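Local coordinates for secreted protein (Kutzneria albida DSM 43870, PDB 5M6Q), which is a microbial transglutaminase, probably joining glutamine side chains of proteins to amines such as lysine side chains through isopeptide bonds, at residues Pro2-Leu7 with Ser12-Arg17; Glu39-Ala42 with Gly47-Val50; Thr184-Asn189 with Met195-Ser200; Ser200-Tyr205 with Gln215-Ala220. All coordinates share one frame; numbering follows the deposited sequence.

Contact 1. Residues Pro2-Leu7 with Ser12-Arg17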
loop_
_atom_site.group_PDB
_atom_site.type_symbol
_atom_site.label_atom_id
_atom_site.label_comp_id
_atom_site.label_asym_id
_atom_site.label_seq_id
_atom_site.Cartn_x
_atom_site.Cartn_y
_atom_site.Cartn_z
ATOM N N PRO A 2 11.252 -1.023 16.515
ATOM C CA PRO A 2 10.929 -0.665 15.127
ATOM C C PRO A 2 12.069 -0.923 14.132
ATOM O O PRO A 2 13.230 -1.076 14.520
ATOM C CB PRO A 2 10.612 0.835 15.221
ATOM C CG PRO A 2 11.297 1.295 16.488
ATOM C CD PRO A 2 11.185 0.139 17.418
ATOM N N LEU A 3 11.725 -0.988 12.852
ATOM C CA LEU A 3 12.706 -1.254 11.814
ATOM C C LEU A 3 13.771 -0.160 11.823
ATOM O O LEU A 3 14.969 -0.431 11.698
ATOM C CB LEU A 3 12.021 -1.349 10.445
ATOM C CG LEU A 3 12.895 -1.766 9.253
ATOM C CD1 LEU A 3 12.091 -2.561 8.232
ATOM C CD2 LEU A 3 13.501 -0.553 8.591
ATOM N N ALA A 4 13.309 1.075 11.983
ATOM C CA ALA A 4 14.165 2.247 11.998
ATOM C C ALA A 4 13.636 3.212 13.036
ATOM O O ALA A 4 12.462 3.167 13.371
ATOM C CB ALA A 4 14.204 2.910 10.626
ATOM N N PRO A 5 14.497 4.098 13.547
ATOM C CA PRO A 5 13.966 5.092 14.476
ATOM C C PRO A 5 13.071 6.094 13.754
ATOM O O PRO A 5 13.106 6.187 12.524
ATOM C CB PRO A 5 15.226 5.768 15.029
ATOM C CG PRO A 5 16.240 5.586 13.974
ATOM C CD PRO A 5 15.950 4.243 13.347
ATOM N N PRO A 6 12.259 6.831 14.511
ATOM C CA PRO A 6 11.486 7.910 13.890
ATOM C C PRO A 6 12.376 9.020 13.316
ATOM O O PRO A 6 13.588 9.063 13.544
ATOM C CB PRO A 6 10.624 8.438 15.043
ATOM C CG PRO A 6 11.312 7.989 16.291
ATOM C CD PRO A 6 11.974 6.684 15.951
ATOM N N LEU A 7 11.759 9.906 12.552
ATOM C CA LEU A 7 12.456 11.050 11.999
ATOM C C LEU A 7 12.688 12.094 13.081
ATOM O O LEU A 7 11.892 12.221 14.009
ATOM C CB LEU A 7 11.651 11.666 10.866
ATOM C CG LEU A 7 11.442 10.775 9.654
ATOM C CD1 LEU A 7 10.469 11.439 8.686
ATOM C CD2 LEU A 7 12.777 10.517 8.990
ATOM N N SER A 12 11.873 16.045 7.111
ATOM C CA SER A 12 10.767 15.592 6.290
ATOM C C SER A 12 11.005 14.175 5.775
ATOM O O SER A 12 10.062 13.465 5.410
ATOM C CB SER A 12 10.571 16.534 5.106
ATOM O OG SER A 12 10.202 17.813 5.556
ATOM N N TYR A 13 12.270 13.779 5.711
ATOM C CA TYR A 13 12.599 12.445 5.229
ATOM C C TYR A 13 14.003 12.031 5.623
ATOM O O TYR A 13 14.831 12.870 5.969
ATOM C CB TYR A 13 12.446 12.365 3.712
ATOM C CG TYR A 13 13.442 13.174 2.914
ATOM C CD1 TYR A 13 13.236 14.527 2.669
ATOM C CD2 TYR A 13 14.580 12.575 2.376
ATOM C CE1 TYR A 13 14.142 15.272 1.919
ATOM C CE2 TYR A 13 15.492 13.310 1.624
ATOM C CZ TYR A 13 15.268 14.653 1.397
ATOM O OH TYR A 13 16.172 15.371 0.645
ATOM N N ARG A 14 14.241 10.724 5.580
ATOM C CA ARG A 14 15.561 10.138 5.751
ATOM C C ARG A 14 15.860 9.233 4.562
ATOM O O ARG A 14 14.980 8.486 4.109
ATOM C CB ARG A 14 15.639 9.355 7.065
ATOM C CG ARG A 14 16.971 8.662 7.310
ATOM C CD ARG A 14 16.904 7.755 8.527
ATOM N NE ARG A 14 16.770 8.511 9.770
ATOM C CZ ARG A 14 15.873 8.266 10.727
ATOM N NH1 ARG A 14 15.010 7.254 10.624
ATOM N NH2 ARG A 14 15.852 9.029 11.810
ATOM N N THR A 15 17.075 9.319 4.025
ATOM C CA THR A 15 17.452 8.478 2.895
ATOM C C THR A 15 18.256 7.252 3.327
ATOM O O THR A 15 19.053 7.302 4.265
ATOM C CB THR A 15 18.257 9.247 1.836
ATOM O OG1 THR A 15 19.447 9.768 2.416
ATOM C CG2 THR A 15 17.451 10.401 1.279
ATOM N N TRP A 16 18.024 6.144 2.631
ATOM C CA TRP A 16 18.635 4.862 2.957
ATOM C C TRP A 16 19.344 4.259 1.753
ATOM O O TRP A 16 18.751 4.155 0.681
ATOM C CB TRP A 16 17.572 3.884 3.447
ATOM C CG TRP A 16 16.989 4.235 4.768
ATOM C CD1 TRP A 16 16.072 5.203 5.025
ATOM C CD2 TRP A 16 17.275 3.607 6.016
ATOM N NE1 TRP A 16 15.753 5.214 6.359
ATOM C CE2 TRP A 16 16.491 4.250 6.991
ATOM C CE3 TRP A 16 18.123 2.562 6.403
ATOM C CZ2 TRP A 16 16.530 3.892 8.323
ATOM C CZ3 TRP A 16 18.157 2.198 7.728
ATOM C CH2 TRP A 16 17.364 2.858 8.678
ATOM N N ARG A 17 20.610 3.881 1.915
ATOM C CA ARG A 17 21.221 2.960 0.972
ATOM C C ARG A 17 20.386 1.708 1.007
ATOM O O ARG A 17 19.949 1.298 2.077
ATOM C CB ARG A 17 22.660 2.600 1.337
ATOM C CG ARG A 17 23.652 3.700 1.219
ATOM C CD ARG A 17 24.893 3.363 2.013
ATOM N NE ARG A 17 25.767 2.416 1.343
ATOM C CZ ARG A 17 26.168 1.254 1.857
ATOM N NH1 ARG A 17 25.767 0.855 3.060
ATOM N NH2 ARG A 17 26.988 0.487 1.160
#

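Contact 2. Residues Glu39-Ala42 with Gly47-Val50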
loop_
_atom_site.group_PDB
_atom_site.type_symbol
_atom_site.label_atom_id
_atom_site.label_comp_id
_atom_site.label_asym_id
_atom_site.label_seq_id
_atom_site.Cartn_x
_atom_site.Cartn_y
_atom_site.Cartn_z
ATOM N N GLU A 39 14.995 -9.295 -5.431
ATOM C CA GLU A 39 14.643 -8.990 -6.809
ATOM C C GLU A 39 13.387 -8.103 -6.882
ATOM O O GLU A 39 13.262 -7.250 -7.767
ATOM C CB GLU A 39 14.438 -10.292 -7.586
ATOM C CG GLU A 39 14.211 -10.120 -9.072
ATOM C CD GLU A 39 14.292 -11.445 -9.823
ATOM O OE1 GLU A 39 14.646 -12.469 -9.193
ATOM O OE2 GLU A 39 14.007 -11.462 -11.040
ATOM N N ASN A 40 12.459 -8.307 -5.952
ATOM C CA ASN A 40 11.244 -7.510 -5.919
ATOM C C ASN A 40 11.570 -6.094 -5.418
ATOM O O ASN A 40 11.095 -5.105 -5.976
ATOM C CB ASN A 40 10.185 -8.166 -5.032
ATOM C CG ASN A 40 9.224 -9.060 -5.815
ATOM O OD1 ASN A 40 8.773 -8.712 -6.904
ATOM N ND2 ASN A 40 8.896 -10.205 -5.243
ATOM N N LEU A 41 12.387 -6.016 -4.377
ATOM C CA LEU A 41 12.844 -4.735 -3.845
ATOM C C LEU A 41 13.479 -3.879 -4.941
ATOM O O LEU A 41 13.212 -2.678 -5.031
ATOM C CB LEU A 41 13.832 -4.955 -2.693
ATOM C CG LEU A 41 14.281 -3.716 -1.917
ATOM C CD1 LEU A 41 13.081 -3.000 -1.290
ATOM C CD2 LEU A 41 15.286 -4.105 -0.828
ATOM N N ALA A 42 14.276 -4.509 -5.798
ATOM C CA ALA A 42 15.002 -3.811 -6.856
ATOM C C ALA A 42 14.082 -3.135 -7.869
ATOM O O ALA A 42 14.533 -2.369 -8.718
ATOM C CB ALA A 42 15.942 -4.775 -7.565
ATOM N N GLY A 47 8.451 -2.135 -5.137
ATOM C CA GLY A 47 9.120 -3.229 -4.462
ATOM C C GLY A 47 9.181 -3.159 -2.948
ATOM O O GLY A 47 9.134 -4.193 -2.276
ATOM N N VAL A 48 9.297 -1.949 -2.408
ATOM C CA VAL A 48 9.317 -1.762 -0.963
ATOM C C VAL A 48 8.010 -2.303 -0.391
ATOM O O VAL A 48 8.013 -3.040 0.590
ATOM C CB VAL A 48 9.542 -0.278 -0.576
ATOM C CG1 VAL A 48 9.487 -0.082 0.952
ATOM C CG2 VAL A 48 10.858 0.217 -1.132
ATOM N N THR A 49 6.902 -1.990 -1.045
ATOM C CA THR A 49 5.590 -2.420 -0.564
ATOM C C THR A 49 5.358 -3.917 -0.809
ATOM O O THR A 49 4.886 -4.615 0.080
ATOM C CB THR A 49 4.460 -1.587 -1.223
ATOM O OG1 THR A 49 4.467 -0.263 -0.665
ATOM C CG2 THR A 49 3.107 -2.209 -0.980
ATOM N N VAL A 50 5.719 -4.411 -1.993
ATOM C CA VAL A 50 5.558 -5.830 -2.305
ATOM C C VAL A 50 6.337 -6.677 -1.319
ATOM O O VAL A 50 5.837 -7.678 -0.806
ATOM C CB VAL A 50 6.007 -6.141 -3.738
ATOM C CG1 VAL A 50 6.178 -7.659 -3.934
ATOM C CG2 VAL A 50 5.030 -5.548 -4.730
#

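Contact 3. Residues Thr184-Asn189 with Met195-Ser200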
loop_
_atom_site.group_PDB
_atom_site.type_symbol
_atom_site.label_atom_id
_atom_site.label_comp_id
_atom_site.label_asym_id
_atom_site.label_seq_id
_atom_site.Cartn_x
_atom_site.Cartn_y
_atom_site.Cartn_z
ATOM N N THR A 184 5.809 6.763 9.640
ATOM C CA THR A 184 6.504 7.210 8.434
ATOM C C THR A 184 6.091 6.374 7.236
ATOM O O THR A 184 5.482 5.317 7.377
ATOM C CB THR A 184 8.034 7.140 8.569
ATOM O OG1 THR A 184 8.430 5.819 8.965
ATOM C CG2 THR A 184 8.525 8.144 9.612
ATOM N N TRP A 185 6.459 6.863 6.062
ATOM C CA TRP A 185 6.053 6.296 4.805
ATOM C C TRP A 185 7.302 5.920 4.017
ATOM O O TRP A 185 8.158 6.765 3.763
ATOM C CB TRP A 185 5.167 7.294 4.053
ATOM C CG TRP A 185 3.887 7.453 4.802
ATOM C CD1 TRP A 185 3.674 8.229 5.908
ATOM C CD2 TRP A 185 2.662 6.737 4.568
ATOM N NE1 TRP A 185 2.380 8.065 6.355
ATOM C CE2 TRP A 185 1.737 7.161 5.546
ATOM C CE3 TRP A 185 2.254 5.797 3.614
ATOM C CZ2 TRP A 185 0.427 6.673 5.600
ATOM C CZ3 TRP A 185 0.954 5.322 3.661
ATOM C CH2 TRP A 185 0.053 5.757 4.650
ATOM N N TRP A 186 7.418 4.636 3.689
ATOM C CA TRP A 186 8.618 4.109 3.051
ATOM C C TRP A 186 8.429 3.973 1.560
ATOM O O TRP A 186 7.515 3.293 1.099
ATOM C CB TRP A 186 8.982 2.763 3.670
ATOM C CG TRP A 186 9.421 2.912 5.087
ATOM C CD1 TRP A 186 8.621 3.092 6.175
ATOM C CD2 TRP A 186 10.775 2.931 5.572
ATOM N NE1 TRP A 186 9.395 3.207 7.315
ATOM C CE2 TRP A 186 10.716 3.111 6.971
ATOM C CE3 TRP A 186 12.026 2.823 4.957
ATOM C CZ2 TRP A 186 11.861 3.170 7.769
ATOM C CZ3 TRP A 186 13.161 2.876 5.753
ATOM C CH2 TRP A 186 13.072 3.044 7.140
ATOM N N HIS A 187 9.284 4.640 0.802
ATOM C CA HIS A 187 9.186 4.566 -0.636
ATOM C C HIS A 187 10.591 4.585 -1.217
ATOM O O HIS A 187 11.549 4.276 -0.521
ATOM C CB HIS A 187 8.295 5.696 -1.210
ATOM C CG HIS A 187 8.652 7.084 -0.761
ATOM N ND1 HIS A 187 8.741 8.140 -1.640
ATOM C CD2 HIS A 187 8.874 7.603 0.469
ATOM C CE1 HIS A 187 9.036 9.243 -0.979
ATOM N NE2 HIS A 187 9.118 8.947 0.303
ATOM N N ALA A 188 10.712 4.892 -2.498
ATOM C CA ALA A 188 12.018 4.853 -3.158
ATOM C C ALA A 188 11.959 5.715 -4.410
ATOM O O ALA A 188 10.883 6.184 -4.791
ATOM C CB ALA A 188 12.440 3.400 -3.498
ATOM N N ASN A 189 13.105 5.947 -5.042
ATOM C CA ASN A 189 13.125 6.829 -6.202
ATOM C C ASN A 189 12.749 6.091 -7.486
ATOM O O ASN A 189 11.896 6.555 -8.235
ATOM C CB ASN A 189 14.485 7.525 -6.348
ATOM C CG ASN A 189 15.661 6.562 -6.405
ATOM O OD1 ASN A 189 15.549 5.364 -6.118
ATOM N ND2 ASN A 189 16.813 7.098 -6.773
ATOM N N MET A 195 18.923 2.804 -6.996
ATOM C CA MET A 195 17.745 2.919 -6.160
ATOM C C MET A 195 18.146 3.454 -4.790
ATOM O O MET A 195 19.175 3.061 -4.251
ATOM C CB MET A 195 17.057 1.569 -6.028
ATOM C CG MET A 195 15.946 1.525 -4.994
ATOM S SD MET A 195 15.100 -0.071 -5.081
ATOM C CE MET A 195 14.022 0.019 -3.626
ATOM N N VAL A 196 17.344 4.375 -4.260
ATOM C CA VAL A 196 17.497 4.877 -2.900
ATOM C C VAL A 196 16.163 4.710 -2.210
ATOM O O VAL A 196 15.144 5.064 -2.788
ATOM C CB VAL A 196 17.925 6.367 -2.870
ATOM C CG1 VAL A 196 18.041 6.856 -1.430
ATOM C CG2 VAL A 196 19.220 6.569 -3.647
ATOM N N VAL A 197 16.174 4.198 -0.978
ATOM C CA VAL A 197 14.966 4.077 -0.166
ATOM C C VAL A 197 14.734 5.343 0.649
ATOM O O VAL A 197 15.683 5.954 1.163
ATOM C CB VAL A 197 15.045 2.811 0.718
ATOM C CG1 VAL A 197 14.040 2.841 1.869
ATOM C CG2 VAL A 197 14.800 1.597 -0.145
ATOM N N TYR A 198 13.475 5.771 0.720
ATOM C CA TYR A 198 13.115 6.962 1.483
ATOM C C TYR A 198 12.196 6.621 2.635
ATOM O O TYR A 198 11.304 5.792 2.510
ATOM C CB TYR A 198 12.401 7.995 0.608
ATOM C CG TYR A 198 13.165 8.446 -0.595
ATOM C CD1 TYR A 198 14.497 8.865 -0.495
ATOM C CD2 TYR A 198 12.554 8.482 -1.843
ATOM C CE1 TYR A 198 15.195 9.296 -1.618
ATOM C CE2 TYR A 198 13.239 8.912 -2.964
ATOM C CZ TYR A 198 14.557 9.315 -2.846
ATOM O OH TYR A 198 15.216 9.742 -3.971
ATOM N N GLN A 199 12.390 7.307 3.742
ATOM C CA GLN A 199 11.509 7.205 4.887
ATOM C C GLN A 199 10.989 8.614 5.114
ATOM O O GLN A 199 11.745 9.494 5.559
ATOM C CB GLN A 199 12.257 6.655 6.108
ATOM C CG GLN A 199 11.435 6.617 7.388
ATOM C CD GLN A 199 12.293 6.360 8.618
ATOM O OE1 GLN A 199 13.524 6.348 8.536
ATOM N NE2 GLN A 199 11.645 6.149 9.765
ATOM N N SER A 200 9.723 8.846 4.772
ATOM C CA SER A 200 9.183 10.210 4.759
ATOM C C SER A 200 8.040 10.441 5.726
ATOM O O SER A 200 7.343 9.503 6.127
ATOM C CB SER A 200 8.708 10.573 3.355
ATOM O OG SER A 200 9.789 10.527 2.448
#

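Contact 4. Residues Ser200-Tyr205 with Gln215-Ala220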
loop_
_atom_site.group_PDB
_atom_site.type_symbol
_atom_site.label_atom_id
_atom_site.label_comp_id
_atom_site.label_asym_id
_atom_site.label_seq_id
_atom_site.Cartn_x
_atom_site.Cartn_y
_atom_site.Cartn_z
ATOM N N SER A 200 9.723 8.846 4.772
ATOM C CA SER A 200 9.183 10.210 4.759
ATOM C C SER A 200 8.040 10.441 5.726
ATOM O O SER A 200 7.343 9.503 6.127
ATOM C CB SER A 200 8.708 10.573 3.355
ATOM O OG SER A 200 9.789 10.527 2.448
ATOM N N THR A 201 7.843 11.698 6.100
ATOM C CA THR A 201 6.575 12.068 6.702
ATOM C C THR A 201 5.503 11.918 5.632
ATOM O O THR A 201 5.797 11.976 4.435
ATOM C CB THR A 201 6.552 13.510 7.199
ATOM O OG1 THR A 201 6.625 14.369 6.066
ATOM C CG2 THR A 201 7.714 13.807 8.148
ATOM N N LEU A 202 4.252 11.759 6.058
ATOM C CA LEU A 202 3.139 11.710 5.124
ATOM C C LEU A 202 3.053 12.977 4.289
ATOM O O LEU A 202 2.832 12.910 3.087
ATOM C CB LEU A 202 1.816 11.487 5.864
ATOM C CG LEU A 202 0.613 11.486 4.917
ATOM C CD1 LEU A 202 0.705 10.334 3.920
ATOM C CD2 LEU A 202 -0.712 11.463 5.679
ATOM N N ARG A 203 3.244 14.139 4.914
ATOM C CA ARG A 203 3.208 15.383 4.160
ATOM C C ARG A 203 4.261 15.388 3.037
ATOM O O ARG A 203 4.005 15.853 1.936
ATOM C CB ARG A 203 3.435 16.596 5.070
ATOM C CG ARG A 203 3.285 17.915 4.326
ATOM C CD ARG A 203 3.650 19.136 5.167
ATOM N NE ARG A 203 3.251 18.999 6.565
ATOM C CZ ARG A 203 2.005 19.133 7.018
ATOM N NH1 ARG A 203 1.005 19.398 6.181
ATOM N NH2 ARG A 203 1.757 18.991 8.316
ATOM N N HIS A 204 5.452 14.884 3.318
ATOM C CA HIS A 204 6.496 14.926 2.312
ATOM C C HIS A 204 6.210 13.923 1.201
ATOM O O HIS A 204 6.359 14.229 0.008
ATOM C CB HIS A 204 7.856 14.651 2.939
ATOM C CG HIS A 204 8.960 14.584 1.937
ATOM N ND1 HIS A 204 9.491 15.706 1.345
ATOM C CD2 HIS A 204 9.607 13.526 1.395
ATOM C CE1 HIS A 204 10.427 15.345 0.490
ATOM N NE2 HIS A 204 10.521 14.029 0.503
ATOM N N TYR A 205 5.802 12.718 1.597
ATOM C CA TYR A 205 5.425 11.696 0.633
ATOM C C TYR A 205 4.291 12.204 -0.282
ATOM O O TYR A 205 4.260 11.901 -1.472
ATOM C CB TYR A 205 5.002 10.394 1.339
ATOM C CG TYR A 205 4.492 9.385 0.335
ATOM C CD1 TYR A 205 5.378 8.719 -0.511
ATOM C CD2 TYR A 205 3.129 9.159 0.173
ATOM C CE1 TYR A 205 4.917 7.811 -1.461
ATOM C CE2 TYR A 205 2.660 8.256 -0.779
ATOM C CZ TYR A 205 3.565 7.591 -1.586
ATOM O OH TYR A 205 3.116 6.711 -2.549
ATOM N N GLN A 215 -4.056 10.384 -5.207
ATOM C CA GLN A 215 -3.443 9.629 -4.134
ATOM C C GLN A 215 -4.532 8.847 -3.426
ATOM O O GLN A 215 -5.589 9.395 -3.122
ATOM C CB GLN A 215 -2.708 10.550 -3.155
ATOM C CG GLN A 215 -2.040 9.792 -2.012
ATOM C CD GLN A 215 -1.065 10.662 -1.233
ATOM O OE1 GLN A 215 -0.803 11.796 -1.611
ATOM N NE2 GLN A 215 -0.520 10.130 -0.147
ATOM N N VAL A 216 -4.278 7.563 -3.190
ATOM C CA VAL A 216 -5.191 6.703 -2.444
ATOM C C VAL A 216 -4.463 6.046 -1.279
ATOM O O VAL A 216 -3.248 5.929 -1.277
ATOM C CB VAL A 216 -5.825 5.604 -3.340
ATOM C CG1 VAL A 216 -6.697 6.221 -4.431
ATOM C CG2 VAL A 216 -4.749 4.721 -3.941
ATOM N N PHE A 217 -5.236 5.610 -0.292
ATOM C CA PHE A 217 -4.712 4.864 0.821
ATOM C C PHE A 217 -5.376 3.501 0.778
ATOM O O PHE A 217 -6.602 3.391 0.793
ATOM C CB PHE A 217 -4.978 5.597 2.134
ATOM C CG PHE A 217 -4.300 6.928 2.207
ATOM C CD1 PHE A 217 -3.023 7.033 2.735
ATOM C CD2 PHE A 217 -4.907 8.054 1.691
ATOM C CE1 PHE A 217 -2.391 8.249 2.781
ATOM C CE2 PHE A 217 -4.275 9.272 1.735
ATOM C CZ PHE A 217 -3.020 9.369 2.275
ATOM N N THR A 218 -4.546 2.474 0.738
ATOM C CA THR A 218 -4.979 1.149 0.338
ATOM C C THR A 218 -4.713 0.165 1.441
ATOM O O THR A 218 -3.666 0.196 2.084
ATOM C CB THR A 218 -4.262 0.707 -0.958
ATOM O OG1 THR A 218 -4.558 1.651 -1.990
ATOM C CG2 THR A 218 -4.704 -0.696 -1.395
ATOM N N VAL A 219 -5.688 -0.694 1.674
ATOM C CA VAL A 219 -5.579 -1.720 2.688
ATOM C C VAL A 219 -5.401 -3.043 1.989
ATOM O O VAL A 219 -6.134 -3.351 1.049
ATOM C CB VAL A 219 -6.823 -1.736 3.594
ATOM C CG1 VAL A 219 -6.645 -2.760 4.706
ATOM C CG2 VAL A 219 -7.093 -0.360 4.151
ATOM N N ALA A 220 -4.432 -3.825 2.438
ATOM C CA ALA A 220 -4.189 -5.141 1.863
ATOM C C ALA A 220 -3.708 -6.073 2.956
ATOM O O ALA A 220 -3.161 -5.629 3.974
ATOM C CB ALA A 220 -3.155 -5.066 0.728
#

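Contact 1. Residues Pro2-Leu7 with Ser12-Arg17
R14 reaches from its strand to two successive carbonyls of the proline-rich N-terminal segment. NH1 donates to P5 O at 2.9 Å (N-H...O 161°), while NH2 donates to P6 O, likewise at 2.9 Å and nearly as straight. Both oxygens lie near the guanidinium plane at its edge, but each nitrogen sits above the plane of its carbonyl group. A bend at chi3 (-69°) in an otherwise extended chain turns the guanidinium to meet this pair. Prolines suit the segment: they have no N-H of their own to satisfy and hold the backbone extended (psi near 165° at P5 and P6), which leaves the consecutive carbonyls placed for R14. A leucine in place of R14 would probably leave P6 O without this donor and let the segment drift from the strand. Beyond these two bonds, CD2 of L7 lies over one face of the guanidinium and meets R14 CB at 3.6 Å. On the same strand, W16 brings CZ2 to 3.4 Å from A4 CB, where a small methyl fits close to the bulky indole. Thus an irregular N-terminal segment is fastened to 13-17, an outermost strand of the antiparallel sheet, by an arginine bridging consecutive backbone carbonyls.

Contact 2. Residues Glu39-Ala42 with Gly47-Val50
N40 and L41, in the last part of helix 35-41, press on G47 at the start of the next helix, and the tightest point is backbone against backbone. G47 CA lies 3.1 Å from N40 O in a CA-H...O contact, and L41 CA is 4.1 Å from G47 CA. Glycine suits this place because a CB on G47 would point toward the other helix and fall only 2.1 Å from N40 O, so that a side chain could not be accommodated. Beside it, the buried L41 holds CG anti to its backbone N (chi1 -173°), which carries CD1 to V48 CG2 at 3.9 Å, methyl to methyl, each at the branch of its side chain. On the partly exposed N40 side nothing comes as close as the backbones do at G47. There the N40 side chain crosses that of V50 at about a right angle, with N40 CG 3.8 Å from V50 CG1; this is van der Waals contact, and the amide's OD1 is hydrogen-bonded to R43 instead. The short connection between the helices carries C45, seen as S,S-(2-hydroxyethyl)thiocysteine. Around the pair, L41 packs on V18, Y21 and V22 of helix 18-28, and V48 also meets Y21. T49 faces Y175 and W177 of strand 174-179, while V50 rests on P61.

Contact 3. Residues Thr184-Asn189 with Met195-Ser200
H187 NE2 and S200 OG share a nearly straight hydrogen bond of 2.7 Å (171°), the hydroxyl lying in the plane of the imidazole at its edge. The other ring nitrogen, ND1, is paired with D174, so both are engaged. H187 takes the chi1 of 52° that sets CG between backbone N and carbonyl carbon, bringing one ring face under Y198 CB; the edge of the Y198 ring also turns toward a face of the imidazole. The backbone joins the segments as an antiparallel beta hairpin within the large sheet: W185 pairs with S200 and H187 with Y198, each through two N-H...O bonds, with Y198 N to H187 O the shortest at 2.7 Å. Toward the turn the pattern changes, as N189 N donates to V196 O while V196 N is received by N189 OD1 at 2.8 Å, an asparagine side chain standing in for a backbone carbonyl. On the other face, W186 and Q199 run side by side, Q199 CB standing 3.7 Å above the centroid of the six-membered ring. W186 NE1 is bonded to D179. An alanine here would probably cost D179 that donor and open a gap under Q199. The amide NE2 of Q199 donates to P5 O and, weakly, to T184 OG1; the latter also bonds T182 OG1.

Contact 4. Residues Ser200-Tyr205 with Gln215-Ala220
L202 and Y205, from a short helix, reach across to Q215 and F217 of a strand, a small helix-on-sheet contact in which side chains span the gap between backbones whose nearest CA atoms, those of Y205 and Q215, are 10.3 Å apart. The helix directly follows strand 196-200 at one side of the antiparallel sheet, whereas 214-223 lies four strands further along, so the helix packs over the sheet's surface.

Two approaches carry the contact, and both are edgewise. L202 puts CD1 3.9 Å from F217 CE1, close to the plane of the phenyl ring, so that the methyl meets the ring's rim; F217 also touches L70 and A73 of helix 70-84. A leucine whose CG stands opposite the backbone N (chi1 178°) is long enough to make this reach. The second pairs an amide with an aromatic edge: the extended Q215 brings NE2 to the edge of the Y205 ring, 3.7 Å from CE2, with amide and ring planes nearly perpendicular at 86°. No hydrogen bond forms between them. NE2 instead donates to S128 OG and S206 OG, which fix the amide, while Y205 OH makes a weak bond to S128 O. Tyrosine suits the spot because it offers an apolar ring edge below a polar tip. H187 meets the Y205 ring edge-to-face.

The helix start is set by T201 as N-cap: its OG1 accepts from H204 N at 3.0 Å, and T201 O receives Y205 N at 2.9 Å.

Contacts 1, 3 and 4 all reach the same antiparallel sheet, while contact 2 joins two helices beside it. Contact 1 lies at the surface, on an edge strand whose R14 and W16 backbones bond to Q199 and V197 of contact 3. Contact 3, the largest and a buried one, is rich in hydrogen bonds; contact 2 is buried too but has none, relying on close backbone approach and methyl packing. M195 of contact 3 packs against L41 and V48 of contact 2. Contact 4 is partly buried and thin, and shares S200 with contact 3; W185 fills in between, touching L202 and F217. Contacts 1 and 2 do not touch, their centres about 17 Å apart.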